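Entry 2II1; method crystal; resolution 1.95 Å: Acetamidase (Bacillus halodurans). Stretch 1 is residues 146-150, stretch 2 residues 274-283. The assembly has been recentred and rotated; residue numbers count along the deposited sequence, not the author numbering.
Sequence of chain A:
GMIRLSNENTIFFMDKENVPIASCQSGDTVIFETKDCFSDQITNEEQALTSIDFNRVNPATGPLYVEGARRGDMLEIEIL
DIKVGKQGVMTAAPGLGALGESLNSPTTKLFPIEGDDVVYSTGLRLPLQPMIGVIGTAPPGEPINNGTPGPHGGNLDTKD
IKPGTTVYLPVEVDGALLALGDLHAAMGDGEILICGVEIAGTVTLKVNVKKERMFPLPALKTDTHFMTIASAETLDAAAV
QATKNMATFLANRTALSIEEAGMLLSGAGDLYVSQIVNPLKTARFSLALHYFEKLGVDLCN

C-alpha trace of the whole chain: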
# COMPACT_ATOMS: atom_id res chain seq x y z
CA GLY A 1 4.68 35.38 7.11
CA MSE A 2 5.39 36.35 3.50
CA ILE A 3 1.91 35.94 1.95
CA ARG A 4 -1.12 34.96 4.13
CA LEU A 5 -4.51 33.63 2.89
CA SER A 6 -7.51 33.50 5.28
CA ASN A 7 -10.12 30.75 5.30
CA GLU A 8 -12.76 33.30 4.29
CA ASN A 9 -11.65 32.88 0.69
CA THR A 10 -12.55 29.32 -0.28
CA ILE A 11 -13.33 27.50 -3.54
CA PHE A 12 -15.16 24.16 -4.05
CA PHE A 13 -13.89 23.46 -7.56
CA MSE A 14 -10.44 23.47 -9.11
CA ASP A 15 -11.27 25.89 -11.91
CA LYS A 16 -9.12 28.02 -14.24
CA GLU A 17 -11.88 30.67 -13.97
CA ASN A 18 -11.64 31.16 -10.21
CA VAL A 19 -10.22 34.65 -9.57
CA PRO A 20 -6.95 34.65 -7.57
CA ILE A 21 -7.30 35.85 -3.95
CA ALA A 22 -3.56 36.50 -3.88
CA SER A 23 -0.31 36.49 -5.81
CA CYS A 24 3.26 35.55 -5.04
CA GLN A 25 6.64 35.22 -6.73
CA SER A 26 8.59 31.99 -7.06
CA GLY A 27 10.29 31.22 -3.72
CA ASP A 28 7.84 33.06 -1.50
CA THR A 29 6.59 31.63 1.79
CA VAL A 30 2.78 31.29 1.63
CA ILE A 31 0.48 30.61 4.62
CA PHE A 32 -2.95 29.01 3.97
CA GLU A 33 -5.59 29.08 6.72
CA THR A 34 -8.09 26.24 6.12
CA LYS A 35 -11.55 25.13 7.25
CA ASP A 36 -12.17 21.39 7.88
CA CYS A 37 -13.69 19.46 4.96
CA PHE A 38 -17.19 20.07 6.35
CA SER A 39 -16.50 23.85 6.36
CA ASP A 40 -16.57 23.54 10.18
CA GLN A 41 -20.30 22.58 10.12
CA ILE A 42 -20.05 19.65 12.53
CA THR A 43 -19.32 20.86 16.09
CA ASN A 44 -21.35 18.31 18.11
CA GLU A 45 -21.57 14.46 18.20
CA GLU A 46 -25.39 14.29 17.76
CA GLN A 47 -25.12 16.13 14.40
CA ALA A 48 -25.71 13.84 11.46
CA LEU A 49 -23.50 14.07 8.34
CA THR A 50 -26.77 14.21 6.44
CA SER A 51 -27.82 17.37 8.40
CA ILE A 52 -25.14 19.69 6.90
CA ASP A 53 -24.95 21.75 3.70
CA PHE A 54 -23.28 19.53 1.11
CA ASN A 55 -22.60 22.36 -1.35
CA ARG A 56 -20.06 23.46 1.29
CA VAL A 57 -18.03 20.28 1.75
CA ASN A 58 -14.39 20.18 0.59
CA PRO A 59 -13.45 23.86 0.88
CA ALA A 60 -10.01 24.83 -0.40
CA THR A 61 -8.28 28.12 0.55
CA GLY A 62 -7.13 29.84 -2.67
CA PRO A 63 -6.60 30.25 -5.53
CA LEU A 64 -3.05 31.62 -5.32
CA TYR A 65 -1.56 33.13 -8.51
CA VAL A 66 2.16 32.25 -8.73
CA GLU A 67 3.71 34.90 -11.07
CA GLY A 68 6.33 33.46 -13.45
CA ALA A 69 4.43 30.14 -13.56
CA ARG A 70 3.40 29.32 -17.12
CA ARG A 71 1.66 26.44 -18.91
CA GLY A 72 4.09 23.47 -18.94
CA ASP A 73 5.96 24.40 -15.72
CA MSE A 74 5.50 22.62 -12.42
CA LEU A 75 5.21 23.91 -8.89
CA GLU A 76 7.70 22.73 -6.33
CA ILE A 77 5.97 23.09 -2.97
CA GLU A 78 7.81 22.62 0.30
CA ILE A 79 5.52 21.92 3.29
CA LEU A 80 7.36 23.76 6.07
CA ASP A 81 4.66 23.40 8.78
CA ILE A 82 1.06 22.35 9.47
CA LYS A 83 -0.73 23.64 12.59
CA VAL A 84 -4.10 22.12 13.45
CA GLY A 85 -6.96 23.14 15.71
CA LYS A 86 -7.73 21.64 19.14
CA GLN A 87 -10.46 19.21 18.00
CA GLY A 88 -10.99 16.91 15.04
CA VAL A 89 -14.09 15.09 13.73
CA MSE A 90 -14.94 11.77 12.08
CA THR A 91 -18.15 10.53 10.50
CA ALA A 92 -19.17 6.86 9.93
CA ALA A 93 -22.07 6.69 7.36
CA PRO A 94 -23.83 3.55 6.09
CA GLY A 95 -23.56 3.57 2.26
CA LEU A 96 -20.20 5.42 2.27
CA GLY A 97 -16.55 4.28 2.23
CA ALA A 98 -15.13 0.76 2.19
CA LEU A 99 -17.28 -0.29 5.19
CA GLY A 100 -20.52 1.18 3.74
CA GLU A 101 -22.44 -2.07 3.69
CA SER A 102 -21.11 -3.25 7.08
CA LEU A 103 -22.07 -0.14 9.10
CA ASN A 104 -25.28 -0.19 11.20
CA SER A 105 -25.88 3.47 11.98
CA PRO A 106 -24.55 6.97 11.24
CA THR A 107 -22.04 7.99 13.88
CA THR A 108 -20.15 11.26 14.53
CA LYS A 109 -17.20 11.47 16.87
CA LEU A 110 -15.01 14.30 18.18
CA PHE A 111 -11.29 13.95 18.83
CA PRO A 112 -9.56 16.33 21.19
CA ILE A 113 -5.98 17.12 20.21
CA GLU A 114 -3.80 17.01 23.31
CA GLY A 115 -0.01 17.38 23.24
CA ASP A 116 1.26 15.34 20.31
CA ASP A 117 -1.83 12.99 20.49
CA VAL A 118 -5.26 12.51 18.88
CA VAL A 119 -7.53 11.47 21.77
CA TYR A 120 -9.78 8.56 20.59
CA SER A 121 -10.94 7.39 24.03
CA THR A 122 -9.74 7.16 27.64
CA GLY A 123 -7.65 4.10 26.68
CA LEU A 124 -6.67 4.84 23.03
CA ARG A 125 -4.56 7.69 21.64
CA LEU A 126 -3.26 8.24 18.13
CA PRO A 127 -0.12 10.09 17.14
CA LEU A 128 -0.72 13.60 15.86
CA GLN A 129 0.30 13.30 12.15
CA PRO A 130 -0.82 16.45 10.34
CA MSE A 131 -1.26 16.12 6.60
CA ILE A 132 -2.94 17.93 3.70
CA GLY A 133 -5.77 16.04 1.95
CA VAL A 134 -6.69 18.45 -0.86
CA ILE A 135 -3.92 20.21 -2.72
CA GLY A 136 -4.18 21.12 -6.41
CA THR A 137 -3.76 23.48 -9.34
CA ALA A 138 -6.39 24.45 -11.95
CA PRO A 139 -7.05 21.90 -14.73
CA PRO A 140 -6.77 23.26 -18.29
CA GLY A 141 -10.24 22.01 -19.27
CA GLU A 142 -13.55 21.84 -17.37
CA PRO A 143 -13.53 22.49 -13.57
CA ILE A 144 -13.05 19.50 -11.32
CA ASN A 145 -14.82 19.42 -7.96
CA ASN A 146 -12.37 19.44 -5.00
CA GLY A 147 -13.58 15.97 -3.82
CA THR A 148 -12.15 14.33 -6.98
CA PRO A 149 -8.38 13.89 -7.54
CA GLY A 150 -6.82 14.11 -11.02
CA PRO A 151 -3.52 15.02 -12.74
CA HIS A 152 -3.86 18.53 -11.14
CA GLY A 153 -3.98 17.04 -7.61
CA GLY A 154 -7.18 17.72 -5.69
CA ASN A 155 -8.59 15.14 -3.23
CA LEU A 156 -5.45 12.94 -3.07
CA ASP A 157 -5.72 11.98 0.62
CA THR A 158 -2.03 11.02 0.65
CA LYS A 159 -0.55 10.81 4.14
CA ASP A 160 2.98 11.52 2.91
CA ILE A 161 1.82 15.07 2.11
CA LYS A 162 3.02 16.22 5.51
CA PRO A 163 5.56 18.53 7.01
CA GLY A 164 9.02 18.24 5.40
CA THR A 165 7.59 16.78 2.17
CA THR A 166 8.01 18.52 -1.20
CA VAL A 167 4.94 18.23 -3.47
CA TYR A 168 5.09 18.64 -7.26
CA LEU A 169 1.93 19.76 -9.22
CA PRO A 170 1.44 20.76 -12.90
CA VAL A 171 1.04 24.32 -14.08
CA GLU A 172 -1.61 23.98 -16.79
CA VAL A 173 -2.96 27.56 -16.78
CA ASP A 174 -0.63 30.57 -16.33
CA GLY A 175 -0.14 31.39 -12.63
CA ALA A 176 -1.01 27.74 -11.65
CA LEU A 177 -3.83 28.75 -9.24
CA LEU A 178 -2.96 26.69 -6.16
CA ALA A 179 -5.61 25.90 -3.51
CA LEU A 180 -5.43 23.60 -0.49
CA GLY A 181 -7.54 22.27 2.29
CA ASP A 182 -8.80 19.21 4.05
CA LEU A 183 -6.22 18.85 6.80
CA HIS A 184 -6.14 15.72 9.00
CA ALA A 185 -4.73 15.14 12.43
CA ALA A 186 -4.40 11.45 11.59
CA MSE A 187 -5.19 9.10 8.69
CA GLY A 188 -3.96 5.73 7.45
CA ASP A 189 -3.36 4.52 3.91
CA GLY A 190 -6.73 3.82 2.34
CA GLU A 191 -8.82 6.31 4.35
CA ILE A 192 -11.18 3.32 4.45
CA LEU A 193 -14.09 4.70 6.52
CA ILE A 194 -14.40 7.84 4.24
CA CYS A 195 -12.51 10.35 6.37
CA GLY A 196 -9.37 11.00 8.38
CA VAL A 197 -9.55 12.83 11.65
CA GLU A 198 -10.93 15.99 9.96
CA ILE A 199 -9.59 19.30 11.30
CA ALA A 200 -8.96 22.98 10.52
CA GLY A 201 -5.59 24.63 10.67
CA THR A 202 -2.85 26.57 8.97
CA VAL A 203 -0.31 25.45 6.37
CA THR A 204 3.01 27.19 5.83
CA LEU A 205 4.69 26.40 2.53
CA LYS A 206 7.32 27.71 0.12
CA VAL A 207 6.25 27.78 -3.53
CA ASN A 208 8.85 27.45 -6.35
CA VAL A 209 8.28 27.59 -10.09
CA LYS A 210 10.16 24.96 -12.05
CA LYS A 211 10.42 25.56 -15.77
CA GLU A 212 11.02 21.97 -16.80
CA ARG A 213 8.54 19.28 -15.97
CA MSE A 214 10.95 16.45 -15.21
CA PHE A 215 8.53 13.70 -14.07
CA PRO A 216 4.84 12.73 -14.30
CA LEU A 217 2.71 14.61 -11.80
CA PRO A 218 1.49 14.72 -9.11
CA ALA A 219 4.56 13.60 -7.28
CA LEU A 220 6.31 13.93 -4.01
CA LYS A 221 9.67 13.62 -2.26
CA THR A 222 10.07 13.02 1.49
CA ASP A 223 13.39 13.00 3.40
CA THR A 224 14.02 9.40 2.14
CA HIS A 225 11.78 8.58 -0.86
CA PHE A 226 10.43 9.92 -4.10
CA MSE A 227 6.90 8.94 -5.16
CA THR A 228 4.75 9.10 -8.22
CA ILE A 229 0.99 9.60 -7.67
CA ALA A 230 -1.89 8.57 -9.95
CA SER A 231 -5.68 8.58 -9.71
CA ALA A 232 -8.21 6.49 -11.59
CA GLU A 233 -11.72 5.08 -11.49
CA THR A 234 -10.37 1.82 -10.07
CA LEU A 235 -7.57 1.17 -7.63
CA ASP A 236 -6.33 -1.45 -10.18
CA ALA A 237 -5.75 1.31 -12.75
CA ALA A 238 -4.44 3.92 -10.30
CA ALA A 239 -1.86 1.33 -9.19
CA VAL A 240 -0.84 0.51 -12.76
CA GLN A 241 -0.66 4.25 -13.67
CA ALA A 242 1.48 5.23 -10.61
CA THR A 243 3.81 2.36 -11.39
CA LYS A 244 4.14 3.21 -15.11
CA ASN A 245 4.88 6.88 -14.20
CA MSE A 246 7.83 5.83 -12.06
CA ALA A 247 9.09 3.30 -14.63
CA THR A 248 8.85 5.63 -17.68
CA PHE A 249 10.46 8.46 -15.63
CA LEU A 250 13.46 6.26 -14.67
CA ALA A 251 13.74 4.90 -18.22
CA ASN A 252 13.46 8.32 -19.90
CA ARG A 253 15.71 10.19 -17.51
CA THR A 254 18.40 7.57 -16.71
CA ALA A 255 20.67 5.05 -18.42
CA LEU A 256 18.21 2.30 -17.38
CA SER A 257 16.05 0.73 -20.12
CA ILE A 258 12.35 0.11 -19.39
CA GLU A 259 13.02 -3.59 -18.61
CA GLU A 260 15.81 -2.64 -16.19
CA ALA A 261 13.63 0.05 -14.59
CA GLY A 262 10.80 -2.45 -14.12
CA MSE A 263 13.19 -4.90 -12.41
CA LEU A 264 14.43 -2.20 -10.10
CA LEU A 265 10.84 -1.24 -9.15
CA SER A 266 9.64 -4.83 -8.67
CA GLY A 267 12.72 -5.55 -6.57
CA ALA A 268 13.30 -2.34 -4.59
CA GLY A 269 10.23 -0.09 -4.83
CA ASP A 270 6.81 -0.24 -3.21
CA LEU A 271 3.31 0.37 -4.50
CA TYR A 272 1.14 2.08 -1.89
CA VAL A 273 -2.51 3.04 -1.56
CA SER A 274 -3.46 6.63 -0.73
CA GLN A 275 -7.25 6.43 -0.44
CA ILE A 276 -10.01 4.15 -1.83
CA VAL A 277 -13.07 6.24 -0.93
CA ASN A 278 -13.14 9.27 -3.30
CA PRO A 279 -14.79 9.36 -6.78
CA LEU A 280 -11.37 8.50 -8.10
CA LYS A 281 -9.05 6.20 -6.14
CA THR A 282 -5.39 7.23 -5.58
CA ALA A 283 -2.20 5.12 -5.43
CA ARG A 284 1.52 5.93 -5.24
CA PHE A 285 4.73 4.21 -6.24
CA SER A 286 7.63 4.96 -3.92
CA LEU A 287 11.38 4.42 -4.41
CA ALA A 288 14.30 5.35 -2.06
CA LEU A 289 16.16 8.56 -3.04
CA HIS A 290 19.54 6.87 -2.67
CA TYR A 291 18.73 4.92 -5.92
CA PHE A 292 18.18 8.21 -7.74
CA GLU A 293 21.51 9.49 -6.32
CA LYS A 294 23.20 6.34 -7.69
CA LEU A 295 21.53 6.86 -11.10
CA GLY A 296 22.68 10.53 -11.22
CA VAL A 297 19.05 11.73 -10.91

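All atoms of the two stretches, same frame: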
# COMPACT_ATOMS: atom_id res chain seq x y z
N ASN A 146 -13.48 19.70 -5.95
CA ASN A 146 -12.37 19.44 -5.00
C ASN A 146 -12.35 18.00 -4.47
O ASN A 146 -11.27 17.48 -4.19
CB ASN A 146 -12.41 20.40 -3.78
CG ASN A 146 -11.94 21.83 -4.12
OD1 ASN A 146 -11.61 22.14 -5.27
ND2 ASN A 146 -11.90 22.71 -3.11
N GLY A 147 -13.51 17.37 -4.32
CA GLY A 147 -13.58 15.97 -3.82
C GLY A 147 -12.98 14.89 -4.72
O GLY A 147 -12.84 13.73 -4.30
N THR A 148 -12.63 15.26 -5.95
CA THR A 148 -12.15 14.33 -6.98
C THR A 148 -10.67 14.67 -7.24
O THR A 148 -10.37 15.81 -7.56
CB THR A 148 -12.99 14.48 -8.29
OG1 THR A 148 -14.37 14.24 -7.99
CG2 THR A 148 -12.58 13.47 -9.38
N PRO A 149 -9.75 13.68 -7.07
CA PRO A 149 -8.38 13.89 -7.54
C PRO A 149 -8.26 13.72 -9.06
O PRO A 149 -9.16 13.17 -9.72
CB PRO A 149 -7.55 12.84 -6.75
CG PRO A 149 -8.48 11.76 -6.46
CD PRO A 149 -9.91 12.34 -6.48
N GLY A 150 -7.14 14.20 -9.60
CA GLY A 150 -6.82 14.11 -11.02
C GLY A 150 -5.34 14.46 -11.23
O GLY A 150 -4.58 14.55 -10.25
N SER A 274 -3.22 5.36 -1.41
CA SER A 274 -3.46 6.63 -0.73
C SER A 274 -4.83 6.61 -0.08
O SER A 274 -4.93 6.79 1.13
CB SER A 274 -3.34 7.83 -1.68
OG SER A 274 -1.98 8.10 -1.97
N GLN A 275 -5.87 6.44 -0.90
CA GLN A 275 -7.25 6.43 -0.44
C GLN A 275 -8.04 5.58 -1.41
O GLN A 275 -7.69 5.57 -2.59
CB GLN A 275 -7.84 7.86 -0.40
CG GLN A 275 -7.80 8.68 -1.71
CD GLN A 275 -8.93 8.33 -2.70
OE1 GLN A 275 -9.94 7.71 -2.32
NE2 GLN A 275 -8.75 8.71 -3.97
N ILE A 276 -9.10 4.92 -0.94
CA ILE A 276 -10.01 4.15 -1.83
C ILE A 276 -11.47 4.59 -1.78
O ILE A 276 -12.38 3.84 -2.21
CB ILE A 276 -9.90 2.62 -1.57
CG1 ILE A 276 -10.36 2.25 -0.15
CG2 ILE A 276 -8.47 2.16 -1.76
CD1 ILE A 276 -10.54 0.76 0.06
N VAL A 277 -11.70 5.81 -1.29
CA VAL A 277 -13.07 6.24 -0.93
C VAL A 277 -13.62 7.42 -1.75
O VAL A 277 -14.79 7.72 -1.64
CB VAL A 277 -13.16 6.58 0.58
CG1 VAL A 277 -12.89 5.35 1.41
CG2 VAL A 277 -12.21 7.69 0.92
N ASN A 278 -12.76 8.08 -2.53
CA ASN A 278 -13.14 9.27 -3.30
C ASN A 278 -13.61 8.83 -4.69
O ASN A 278 -13.42 7.66 -5.05
CB ASN A 278 -11.98 10.27 -3.33
CG ASN A 278 -11.62 10.78 -1.95
OD1 ASN A 278 -12.49 10.88 -1.05
ND2 ASN A 278 -10.34 11.11 -1.76
N PRO A 279 -14.29 9.74 -5.45
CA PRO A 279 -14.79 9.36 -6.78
C PRO A 279 -13.72 8.83 -7.72
O PRO A 279 -14.03 8.04 -8.62
CB PRO A 279 -15.42 10.64 -7.30
CG PRO A 279 -15.82 11.36 -6.08
CD PRO A 279 -14.71 11.10 -5.11
N LEU A 280 -12.47 9.24 -7.52
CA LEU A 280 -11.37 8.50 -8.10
C LEU A 280 -10.52 8.00 -6.93
O LEU A 280 -10.48 8.61 -5.86
CB LEU A 280 -10.60 9.33 -9.16
CG LEU A 280 -11.34 9.76 -10.45
CD1 LEU A 280 -10.38 10.23 -11.53
CD2 LEU A 280 -12.16 8.64 -10.97
N LYS A 281 -9.93 6.82 -7.12
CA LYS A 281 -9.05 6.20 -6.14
C LYS A 281 -7.59 6.66 -6.42
O LYS A 281 -7.23 6.94 -7.56
CB LYS A 281 -9.18 4.66 -6.20
CG LYS A 281 -10.59 4.10 -6.36
CD LYS A 281 -11.48 4.45 -5.20
CE LYS A 281 -12.95 4.06 -5.46
NZ LYS A 281 -13.88 4.84 -4.55
N THR A 282 -6.75 6.72 -5.40
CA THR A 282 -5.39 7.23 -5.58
C THR A 282 -4.38 6.23 -5.02
O THR A 282 -4.60 5.67 -3.97
CB THR A 282 -5.21 8.56 -4.87
OG1 THR A 282 -6.18 9.48 -5.36
CG2 THR A 282 -3.79 9.12 -5.09
N ALA A 283 -3.29 6.04 -5.76
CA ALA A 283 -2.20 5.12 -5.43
C ALA A 283 -0.90 5.85 -5.65
O ALA A 283 -0.87 6.87 -6.38
CB ALA A 283 -2.26 3.89 -6.32

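A contact between distant parts of a chain need not be held by hydrogen bonds across it; one side may spend its polar groups on its own fold and offer the other a prepared surface. The acetamidase of Bacillus halodurans gives a compact example, in which a short irregular segment, 146-150, packs against a hairpin-like excursion, 274-283, without one hydrogen bond between them.

The organizing residue is Q275. Its side chain, with chi1 at 56° (p) and chi2 at 81° (p), turns into the mouth of the loop that follows its strand. This bent conformation brings both ends of the amide to partners in its own stretch. Q275 OE1 accepts from V277 N at 2.8 Å and from N278 N at 2.9 Å, while Q275 NE2 donates to L280 O at 2.6 Å and to T282 OG1 at 3.0 Å. The amide thus ties together the two arms of the excursion, whose strands are joined by S274 N to T282 O at 2.9 Å and T282 N to Q275 O at 3.2 Å. K281, whose CA-to-CB bond points away from the other segment, adds a further brace: its NZ donates to N278 O at 2.9 Å and to I276 O at 3.0 Å.

Against this internally braced loop sits P149, the residue with the largest covered area in the contact. Its CA-to-CB bond points toward the loop, and the ring, puckered C-gamma endo, places CG 3.4 Å from T282 OG1 and 3.9 Å from Q275 NE2. The proline therefore packs over a hydrogen bond already made, since those two polar atoms are bonded to each other. Its CD meets L280 CB at 4.1 Å, an apolar contact, and its carbonyl O lies 3.7 Å from L280 CD1. L280, in the m,t rotamer, also brings CG within 4.1 Å of T148 CG2.

T148 projects sideways. With chi1 at -58° (m), its methyl is directed to L280 and its hydroxyl to the second proline, OG1 lying 3.7 Å from P279 CG. That ring, puckered C-gamma exo, also receives the carbonyl of G147, whose O is 3.3 Å from P279 CD and 3.7 Å from N278 CB. Here a backbone oxygen rests against carbon, and proline has no amide hydrogen to offer it.

The principle is a division of roles: hydrogen bonds within the loop brace it, and van der Waals contacts, from prolines, a leucine and a threonine methyl, join the segments.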